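Local atomic coordinates of heterodimeric restriction endonuclease R.BspD6I small subunit (Bacillus sp., PDB entry 2P14), a protein that serves as the catalytic subunit of a heterodimeric type IIS restriction endonuclease, probably cleaving DNA in complex with a site-specific nickase subunit. Residues E66-L71 with K156-L161; L164-L169 with E175-F180. All coordinates share one frame; numbering follows the deposited sequence.

Contact 1: residues E66-L71 with K156-L161; sequences EHFSIL and KLKEIL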
ATOM      1  N   GLU A  66      -8.644  14.138   4.344  1.00 17.12           N
ATOM      2  CA  GLU A  66      -8.889  15.154   5.343  1.00 19.10           C
ATOM      3  C   GLU A  66      -8.312  14.839   6.729  1.00 18.61           C
ATOM      4  O   GLU A  66      -7.654  15.692   7.331  1.00 19.82           O
ATOM      5  CB  GLU A  66     -10.399  15.348   5.436  1.00 19.56           C
ATOM      6  CG  GLU A  66     -10.822  16.506   6.270  1.00 23.20           C
ATOM      7  CD  GLU A  66     -12.158  16.946   5.826  1.00 29.14           C
ATOM      8  OE1 GLU A  66     -12.209  17.580   4.730  1.00 30.76           O
ATOM      9  OE2 GLU A  66     -13.136  16.613   6.552  1.00 30.49           O
ATOM     10  N   HIS A  67      -8.548  13.634   7.216  1.00 18.28           N
ATOM     11  CA  HIS A  67      -8.175  13.380   8.608  1.00 18.63           C
ATOM     12  C   HIS A  67      -6.971  12.466   8.774  1.00 17.64           C
ATOM     13  O   HIS A  67      -6.539  12.197   9.892  1.00 18.32           O
ATOM     14  CB  HIS A  67      -9.374  12.861   9.380  1.00 19.24           C
ATOM     15  CG  HIS A  67     -10.490  13.852   9.456  1.00 21.15           C
ATOM     16  ND1 HIS A  67     -10.387  15.020  10.176  1.00 25.31           N
ATOM     17  CD2 HIS A  67     -11.704  13.878   8.859  1.00 24.43           C
ATOM     18  CE1 HIS A  67     -11.502  15.718  10.038  1.00 24.55           C
ATOM     19  NE2 HIS A  67     -12.322  15.039   9.257  1.00 25.58           N
ATOM     20  N   PHE A  68      -6.417  11.993   7.654  1.00 14.90           N
ATOM     21  CA  PHE A  68      -5.310  11.039   7.747  1.00 14.40           C
ATOM     22  C   PHE A  68      -4.701  10.882   6.382  1.00 13.21           C
ATOM     23  O   PHE A  68      -5.316  11.285   5.380  1.00 13.15           O
ATOM     24  CB  PHE A  68      -5.782   9.663   8.251  1.00 14.10           C
ATOM     25  CG  PHE A  68      -6.568   8.870   7.231  1.00 13.24           C
ATOM     26  CD1 PHE A  68      -6.007   7.759   6.589  1.00 14.02           C
ATOM     27  CD2 PHE A  68      -7.877   9.236   6.894  1.00 11.36           C
ATOM     28  CE1 PHE A  68      -6.741   7.018   5.631  1.00 13.30           C
ATOM     29  CE2 PHE A  68      -8.609   8.509   5.929  1.00 13.37           C
ATOM     30  CZ  PHE A  68      -8.053   7.409   5.298  1.00 13.31           C
ATOM     31  N   SER A  69      -3.503  10.293   6.362  1.00 12.41           N
ATOM     32  CA  SER A  69      -2.789  10.027   5.118  1.00 12.22           C
ATOM     33  C   SER A  69      -2.456   8.538   4.998  1.00 13.03           C
ATOM     34  O   SER A  69      -2.352   7.835   6.013  1.00 12.79           O
ATOM     35  CB  SER A  69      -1.509  10.867   5.085  1.00 13.77           C
ATOM     36  OG  SER A  69      -1.885  12.235   5.124  1.00 13.73           O
ATOM     37  N   ILE A  70      -2.236   8.099   3.761  1.00 11.67           N
ATOM     38  CA  ILE A  70      -1.719   6.758   3.509  1.00 12.14           C
ATOM     39  C   ILE A  70      -0.501   6.881   2.628  1.00 11.15           C
ATOM     40  O   ILE A  70      -0.560   7.538   1.587  1.00 12.03           O
ATOM     41  CB  ILE A  70      -2.711   5.823   2.794  1.00 12.46           C
ATOM     42  CG1 ILE A  70      -4.095   5.827   3.460  1.00 13.20           C
ATOM     43  CG2 ILE A  70      -2.169   4.397   2.765  1.00 13.94           C
ATOM     44  CD1 ILE A  70      -5.135   5.063   2.633  1.00 14.30           C
ATOM     45  N   LEU A  71       0.599   6.319   3.116  1.00 10.30           N
ATOM     46  CA  LEU A  71       1.806   6.197   2.285  1.00 11.42           C
ATOM     47  C   LEU A  71       1.672   4.825   1.657  1.00 12.15           C
ATOM     48  O   LEU A  71       1.499   3.834   2.356  1.00 13.30           O
ATOM     49  CB  LEU A  71       3.063   6.253   3.129  1.00 11.04           C
ATOM     50  CG  LEU A  71       3.536   7.613   3.630  1.00 10.93           C
ATOM     51  CD1 LEU A  71       2.532   8.124   4.676  1.00 13.51           C
ATOM     52  CD2 LEU A  71       4.894   7.521   4.235  1.00 15.01           C
ATOM     53  N   LYS A 156     -14.022   5.371   6.044  1.00 14.54           N
ATOM     54  CA  LYS A 156     -14.285   3.945   6.079  1.00 16.54           C
ATOM     55  C   LYS A 156     -13.001   3.165   5.773  1.00 14.93           C
ATOM     56  O   LYS A 156     -12.728   2.130   6.416  1.00 16.07           O
ATOM     57  CB  LYS A 156     -15.426   3.575   5.123  1.00 16.97           C
ATOM     58  CG  LYS A 156     -15.771   2.089   5.112  1.00 19.61           C
ATOM     59  CD  LYS A 156     -16.895   1.751   4.135  1.00 22.12           C
ATOM     60  CE  LYS A 156     -17.154   0.245   4.170  1.00 26.66           C
ATOM     61  NZ  LYS A 156     -18.428  -0.154   3.464  1.00 31.62           N
ATOM     62  N   LEU A 157     -12.222   3.635   4.805  1.00 14.17           N
ATOM     63  CA  LEU A 157     -10.939   3.019   4.526  1.00 14.98           C
ATOM     64  C   LEU A 157     -10.024   3.109   5.753  1.00 13.70           C
ATOM     65  O   LEU A 157      -9.337   2.135   6.090  1.00 14.05           O
ATOM     66  CB  LEU A 157     -10.276   3.648   3.288  1.00 14.44           C
ATOM     67  CG  LEU A 157      -8.887   3.095   2.913  1.00 16.05           C
ATOM     68  CD1 LEU A 157      -8.925   1.573   2.764  1.00 16.56           C
ATOM     69  CD2 LEU A 157      -8.401   3.777   1.629  1.00 16.65           C
ATOM     70  N   LYS A 158     -10.000   4.263   6.434  1.00 13.55           N
ATOM     71  CA  LYS A 158      -9.195   4.356   7.663  1.00 14.67           C
ATOM     72  C   LYS A 158      -9.626   3.294   8.701  1.00 14.48           C
ATOM     73  O   LYS A 158      -8.770   2.621   9.307  1.00 14.48           O
ATOM     74  CB  LYS A 158      -9.269   5.772   8.264  1.00 14.63           C
ATOM     75  CG  LYS A 158      -8.250   5.932   9.416  1.00 16.21           C
ATOM     76  CD  LYS A 158      -8.200   7.318  10.020  1.00 18.07           C
ATOM     77  CE  LYS A 158      -9.120   7.331  11.243  1.00 21.29           C
ATOM     78  NZ  LYS A 158      -9.089   8.650  11.930  1.00 22.19           N
ATOM     79  N   GLU A 159     -10.938   3.150   8.919  1.00 14.70           N
ATOM     80  CA  GLU A 159     -11.411   2.147   9.888  1.00 15.95           C
ATOM     81  C   GLU A 159     -10.976   0.728   9.512  1.00 15.28           C
ATOM     82  O   GLU A 159     -10.594  -0.077  10.379  1.00 14.50           O
ATOM     83  CB  GLU A 159     -12.930   2.214  10.029  1.00 17.40           C
ATOM     84  CG  GLU A 159     -13.428   3.429  10.795  1.00 22.59           C
ATOM     85  CD  GLU A 159     -14.934   3.401  10.952  1.00 31.47           C
ATOM     86  OE1 GLU A 159     -15.572   2.500  10.356  1.00 35.00           O
ATOM     87  OE2 GLU A 159     -15.473   4.278  11.670  1.00 36.14           O
ATOM     88  N   ILE A 160     -11.019   0.421   8.215  1.00 14.59           N
ATOM     89  CA  ILE A 160     -10.634  -0.909   7.745  1.00 15.00           C
ATOM     90  C   ILE A 160      -9.130  -1.123   7.973  1.00 13.88           C
ATOM     91  O   ILE A 160      -8.720  -2.182   8.458  1.00 13.82           O
ATOM     92  CB  ILE A 160     -11.001  -1.091   6.265  1.00 15.27           C
ATOM     93  CG1 ILE A 160     -12.509  -1.285   6.111  1.00 16.69           C
ATOM     94  CG2 ILE A 160     -10.252  -2.259   5.638  1.00 17.27           C
ATOM     95  CD1 ILE A 160     -13.009  -0.880   4.740  1.00 18.43           C
ATOM     96  N   LEU A 161      -8.322  -0.123   7.624  1.00 14.17           N
ATOM     97  CA  LEU A 161      -6.863  -0.244   7.826  1.00 14.08           C
ATOM     98  C   LEU A 161      -6.545  -0.453   9.313  1.00 13.82           C
ATOM     99  O   LEU A 161      -5.676  -1.271   9.647  1.00 14.09           O
ATOM    100  CB  LEU A 161      -6.138   0.986   7.284  1.00 15.30           C
ATOM    101  CG  LEU A 161      -6.132   1.124   5.756  1.00 16.44           C
ATOM    102  CD1 LEU A 161      -5.414   2.398   5.408  1.00 17.76           C
ATOM    103  CD2 LEU A 161      -5.456  -0.108   5.082  1.00 15.84           C
TER
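The backbone hydrogen bond from L161 N to L157 O, 2.9 Å long, spans one turn of helix 154-165; both leucines lie on the flank that meets I70. The contact is helix-on-sheet packing in an alpha/beta nuclease assigned to the PDDEXK clan: the helix lies against one face of the mixed sheet, at the start of its middle strand, 69-75. I70 and F68 turn toward the helix, whereas S69 between them turns to the other face, where its OG hydrogen-bonds to Y97 OH. The tip of I70 makes the contact with the leucines, its CD1 reaching L157 CD2 at 3.7 Å and L161 CD1 at 3.9 Å. It gets there by an extended branch, CD1 standing anti to CA (chi2 172°).

Beside this leucine pair, K158 lays its aliphatic chain over one face of the F68 ring, the two side chains running past each other in opposite directions. Its methylenes cover the ring while its ammonium forms a salt bridge with E103 outside the two segments. K158 CB makes a CH-pi contact 3.7 Å from the F68 centroid, near the ring normal. Farther along the chain, K158 CD sits 3.6 Å from F68 CG, at the root of the ring.

Contact 2: residues L164-L169 with E175-F180; sequences LLRSDL and EEWLTF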
ATOM      1  N   LEU A 164      -7.327  -4.038  10.162  1.00 13.43           N
ATOM      2  CA  LEU A 164      -6.355  -4.950   9.569  1.00 13.67           C
ATOM      3  C   LEU A 164      -4.972  -4.850  10.218  1.00 12.97           C
ATOM      4  O   LEU A 164      -4.237  -5.839  10.257  1.00 13.41           O
ATOM      5  CB  LEU A 164      -6.214  -4.664   8.081  1.00 12.99           C
ATOM      6  CG  LEU A 164      -7.466  -4.954   7.279  1.00 12.51           C
ATOM      7  CD1 LEU A 164      -7.233  -4.511   5.812  1.00 14.33           C
ATOM      8  CD2 LEU A 164      -7.889  -6.430   7.343  1.00 13.87           C
ATOM      9  N   LEU A 165      -4.677  -3.666  10.759  1.00 13.00           N
ATOM     10  CA  LEU A 165      -3.426  -3.414  11.476  1.00 13.73           C
ATOM     11  C   LEU A 165      -3.205  -4.362  12.652  1.00 14.26           C
ATOM     12  O   LEU A 165      -2.054  -4.732  12.941  1.00 13.67           O
ATOM     13  CB  LEU A 165      -3.366  -1.954  11.953  1.00 13.94           C
ATOM     14  CG  LEU A 165      -2.118  -1.517  12.734  1.00 13.88           C
ATOM     15  CD1 LEU A 165      -0.816  -1.580  11.884  1.00 12.53           C
ATOM     16  CD2 LEU A 165      -2.347  -0.097  13.294  1.00 14.30           C
ATOM     17  N   ARG A 166      -4.298  -4.754  13.314  1.00 13.75           N
ATOM     18  CA  ARG A 166      -4.191  -5.580  14.513  1.00 14.35           C
ATOM     19  C   ARG A 166      -3.110  -5.087  15.491  1.00 14.77           C
ATOM     20  O   ARG A 166      -2.162  -5.820  15.832  1.00 14.73           O
ATOM     21  CB  ARG A 166      -3.942  -7.046  14.137  1.00 13.47           C
ATOM     22  CG  ARG A 166      -5.140  -7.741  13.424  1.00 15.10           C
ATOM     23  CD  ARG A 166      -6.405  -7.778  14.289  1.00 15.07           C
ATOM     24  NE  ARG A 166      -6.180  -8.464  15.569  1.00 16.42           N
ATOM     25  CZ  ARG A 166      -6.266  -9.787  15.767  1.00 16.58           C
ATOM     26  NH1 ARG A 166      -6.547 -10.616  14.779  1.00 17.62           N
ATOM     27  NH2 ARG A 166      -6.023 -10.295  16.973  1.00 20.27           N
ATOM     28  N   SER A 167      -3.318  -3.884  16.005  1.00 15.20           N
ATOM     29  CA  SER A 167      -2.373  -3.296  16.952  1.00 16.52           C
ATOM     30  C   SER A 167      -2.261  -4.073  18.271  1.00 16.78           C
ATOM     31  O   SER A 167      -1.338  -3.825  19.057  1.00 17.54           O
ATOM     32  CB  SER A 167      -2.694  -1.816  17.184  1.00 17.71           C
ATOM     33  OG  SER A 167      -3.847  -1.665  17.983  1.00 21.21           O
ATOM     34  N   ASP A 168      -3.198  -4.988  18.496  1.00 16.84           N
ATOM     35  CA  ASP A 168      -3.169  -5.851  19.679  1.00 17.39           C
ATOM     36  C   ASP A 168      -2.131  -6.950  19.511  1.00 17.59           C
ATOM     37  O   ASP A 168      -1.721  -7.572  20.494  1.00 19.39           O
ATOM     38  CB  ASP A 168      -4.537  -6.499  19.943  1.00 17.49           C
ATOM     39  CG  ASP A 168      -5.040  -7.310  18.745  1.00 17.74           C
ATOM     40  OD1 ASP A 168      -5.162  -6.720  17.660  1.00 17.11           O
ATOM     41  OD2 ASP A 168      -5.312  -8.515  18.899  1.00 21.16           O
ATOM     42  N   LEU A 169      -1.721  -7.215  18.267  1.00 17.03           N
ATOM     43  CA  LEU A 169      -0.778  -8.277  17.997  1.00 16.05           C
ATOM     44  C   LEU A 169       0.614  -7.712  17.857  1.00 16.57           C
ATOM     45  O   LEU A 169       0.840  -6.780  17.091  1.00 16.61           O
ATOM     46  CB  LEU A 169      -1.163  -9.033  16.712  1.00 15.45           C
ATOM     47  CG  LEU A 169      -2.471  -9.809  16.655  1.00 15.23           C
ATOM     48  CD1 LEU A 169      -2.625 -10.437  15.291  1.00 15.47           C
ATOM     49  CD2 LEU A 169      -2.514 -10.912  17.706  1.00 16.30           C
ATOM     50  N   GLU A 175       2.406 -14.533  12.091  1.00 14.67           N
ATOM     51  CA  GLU A 175       1.613 -15.599  11.465  1.00 15.02           C
ATOM     52  C   GLU A 175       0.134 -15.356  11.689  1.00 14.16           C
ATOM     53  O   GLU A 175      -0.651 -15.388  10.745  1.00 15.37           O
ATOM     54  CB  GLU A 175       2.009 -16.973  12.025  1.00 15.62           C
ATOM     55  CG  GLU A 175       3.429 -17.393  11.608  1.00 17.71           C
ATOM     56  CD  GLU A 175       4.515 -16.911  12.579  1.00 20.80           C
ATOM     57  OE1 GLU A 175       4.224 -16.080  13.477  1.00 20.26           O
ATOM     58  OE2 GLU A 175       5.675 -17.384  12.434  1.00 23.79           O
ATOM     59  N   GLU A 176      -0.249 -15.089  12.926  1.00 14.33           N
ATOM     60  CA  GLU A 176      -1.643 -14.820  13.250  1.00 15.61           C
ATOM     61  C   GLU A 176      -2.156 -13.563  12.528  1.00 13.92           C
ATOM     62  O   GLU A 176      -3.299 -13.510  12.072  1.00 14.01           O
ATOM     63  CB  GLU A 176      -1.804 -14.677  14.768  1.00 15.35           C
ATOM     64  CG  GLU A 176      -3.212 -14.240  15.191  1.00 20.85           C
ATOM     65  CD  GLU A 176      -3.465 -14.253  16.697  1.00 21.88           C
ATOM     66  OE1 GLU A 176      -2.540 -14.564  17.489  1.00 27.24           O
ATOM     67  OE2 GLU A 176      -4.628 -13.966  17.080  1.00 29.44           O
ATOM     68  N   TRP A 177      -1.299 -12.550  12.444  1.00 13.43           N
ATOM     69  CA  TRP A 177      -1.688 -11.310  11.829  1.00 12.29           C
ATOM     70  C   TRP A 177      -1.982 -11.525  10.359  1.00 11.71           C
ATOM     71  O   TRP A 177      -3.025 -11.064   9.840  1.00 12.27           O
ATOM     72  CB  TRP A 177      -0.523 -10.307  11.962  1.00 11.38           C
ATOM     73  CG  TRP A 177      -0.768  -8.914  11.414  1.00 11.06           C
ATOM     74  CD1 TRP A 177      -1.986  -8.272  11.262  1.00 12.14           C
ATOM     75  CD2 TRP A 177       0.231  -7.985  11.004  1.00 11.78           C
ATOM     76  NE1 TRP A 177      -1.787  -6.994  10.801  1.00 12.05           N
ATOM     77  CE2 TRP A 177      -0.434  -6.794  10.630  1.00 11.56           C
ATOM     78  CE3 TRP A 177       1.644  -8.042  10.918  1.00 11.45           C
ATOM     79  CZ2 TRP A 177       0.258  -5.657  10.181  1.00 11.37           C
ATOM     80  CZ3 TRP A 177       2.326  -6.915  10.475  1.00 10.59           C
ATOM     81  CH2 TRP A 177       1.639  -5.749  10.108  1.00 11.54           C
ATOM     82  N   LEU A 178      -1.046 -12.160   9.650  1.00 12.97           N
ATOM     83  CA  LEU A 178      -1.260 -12.346   8.226  1.00 12.71           C
ATOM     84  C   LEU A 178      -2.479 -13.255   7.950  1.00 12.59           C
ATOM     85  O   LEU A 178      -3.221 -13.055   6.972  1.00 13.76           O
ATOM     86  CB  LEU A 178      -0.013 -12.881   7.532  1.00 13.26           C
ATOM     87  CG  LEU A 178       1.242 -11.999   7.517  1.00 14.32           C
ATOM     88  CD1 LEU A 178       2.357 -12.683   6.668  1.00 13.31           C
ATOM     89  CD2 LEU A 178       0.945 -10.540   7.035  1.00 15.84           C
ATOM     90  N   THR A 179      -2.686 -14.252   8.807  1.00 13.72           N
ATOM     91  CA  THR A 179      -3.897 -15.079   8.721  1.00 14.09           C
ATOM     92  C   THR A 179      -5.168 -14.250   8.867  1.00 13.19           C
ATOM     93  O   THR A 179      -6.114 -14.410   8.108  1.00 13.52           O
ATOM     94  CB  THR A 179      -3.872 -16.203   9.770  1.00 15.03           C
ATOM     95  OG1 THR A 179      -2.700 -17.016   9.536  1.00 16.06           O
ATOM     96  CG2 THR A 179      -5.153 -17.075   9.680  1.00 15.98           C
ATOM     97  N   PHE A 180      -5.142 -13.304   9.792  1.00 11.90           N
ATOM     98  CA  PHE A 180      -6.318 -12.471  10.005  1.00 12.77           C
ATOM     99  C   PHE A 180      -6.640 -11.642   8.769  1.00 11.99           C
ATOM    100  O   PHE A 180      -7.801 -11.478   8.385  1.00 12.78           O
ATOM    101  CB  PHE A 180      -6.110 -11.557  11.213  1.00 12.99           C
ATOM    102  CG  PHE A 180      -7.228 -10.602  11.423  1.00 13.75           C
ATOM    103  CD1 PHE A 180      -8.363 -11.003  12.129  1.00 14.94           C
ATOM    104  CD2 PHE A 180      -7.165  -9.289  10.917  1.00 13.77           C
ATOM    105  CE1 PHE A 180      -9.423 -10.135  12.302  1.00 16.61           C
ATOM    106  CE2 PHE A 180      -8.215  -8.412  11.111  1.00 15.45           C
ATOM    107  CZ  PHE A 180      -9.345  -8.831  11.809  1.00 15.48           C
TER
HETATM  108  O   HOH W   1      -6.759 -13.439  15.096  1.00 31.01           O
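Hydrogen bonding across the contact rests on W177, whose indole NE1 donates to L164 O at 2.8 Å. The acceptor lies nearly in the ring plane and the donor in the carbonyl plane, so the bond fixes the indole edge against the last turn of helix 154-165. R166 leaves that helix with positive phi and opens a type I beta turn to L169, in the link to helix 174-184.

Charge gathers at the guanidinium. R166 NE bonds D168 OD1 at 2.9 Å and R166 NH2 bonds D168 OD2 at 2.7 Å, both oxygens accepting on their syn lone pairs. E176 OE2 is a long salt-bridge partner, but a water links it to R166 NH1.

Bends at chi2 (-61°) and chi3 (-58°) fold the arginine over one face of F180, its guanidinium plane 79° from the ring. R166 CD makes a CH-pi contact 3.8 Å from the F180 centroid, and R166 CZ a cation-pi contact at 4.6 Å. A leucine here, with no guanidinium, would probably leave the D168 carboxylate without its mate and the F180 face without its cation-pi partner.

Among apolar contacts, L169 CD1 rests 3.9 Å from W177 CB. W177 packs on I121 of helix 115-121 and P132 of strand 130-134; L164 and L165 touch I131.

Both contacts draw on helix 154-165, one following the other along the chain with their centres about 18 Å apart. Contact 1 is the more buried: it seats the helix body on the middle strand of the sheet and relies on apolar and CH-pi contacts, with the charge of its lysine paired outside the two segments. Contact 2 lies farther from the centre of the chain and is only partly buried. It joins the end of the same helix and the turn after it to helix 174-184, near 130-134, one of the two edge strands, and its chemistry is mixed, an indole hydrogen bond and a salt-bridge network beside aromatic and apolar contacts. In each, a basic side chain covers a phenylalanine face, but only the arginine brings its charge over the ring.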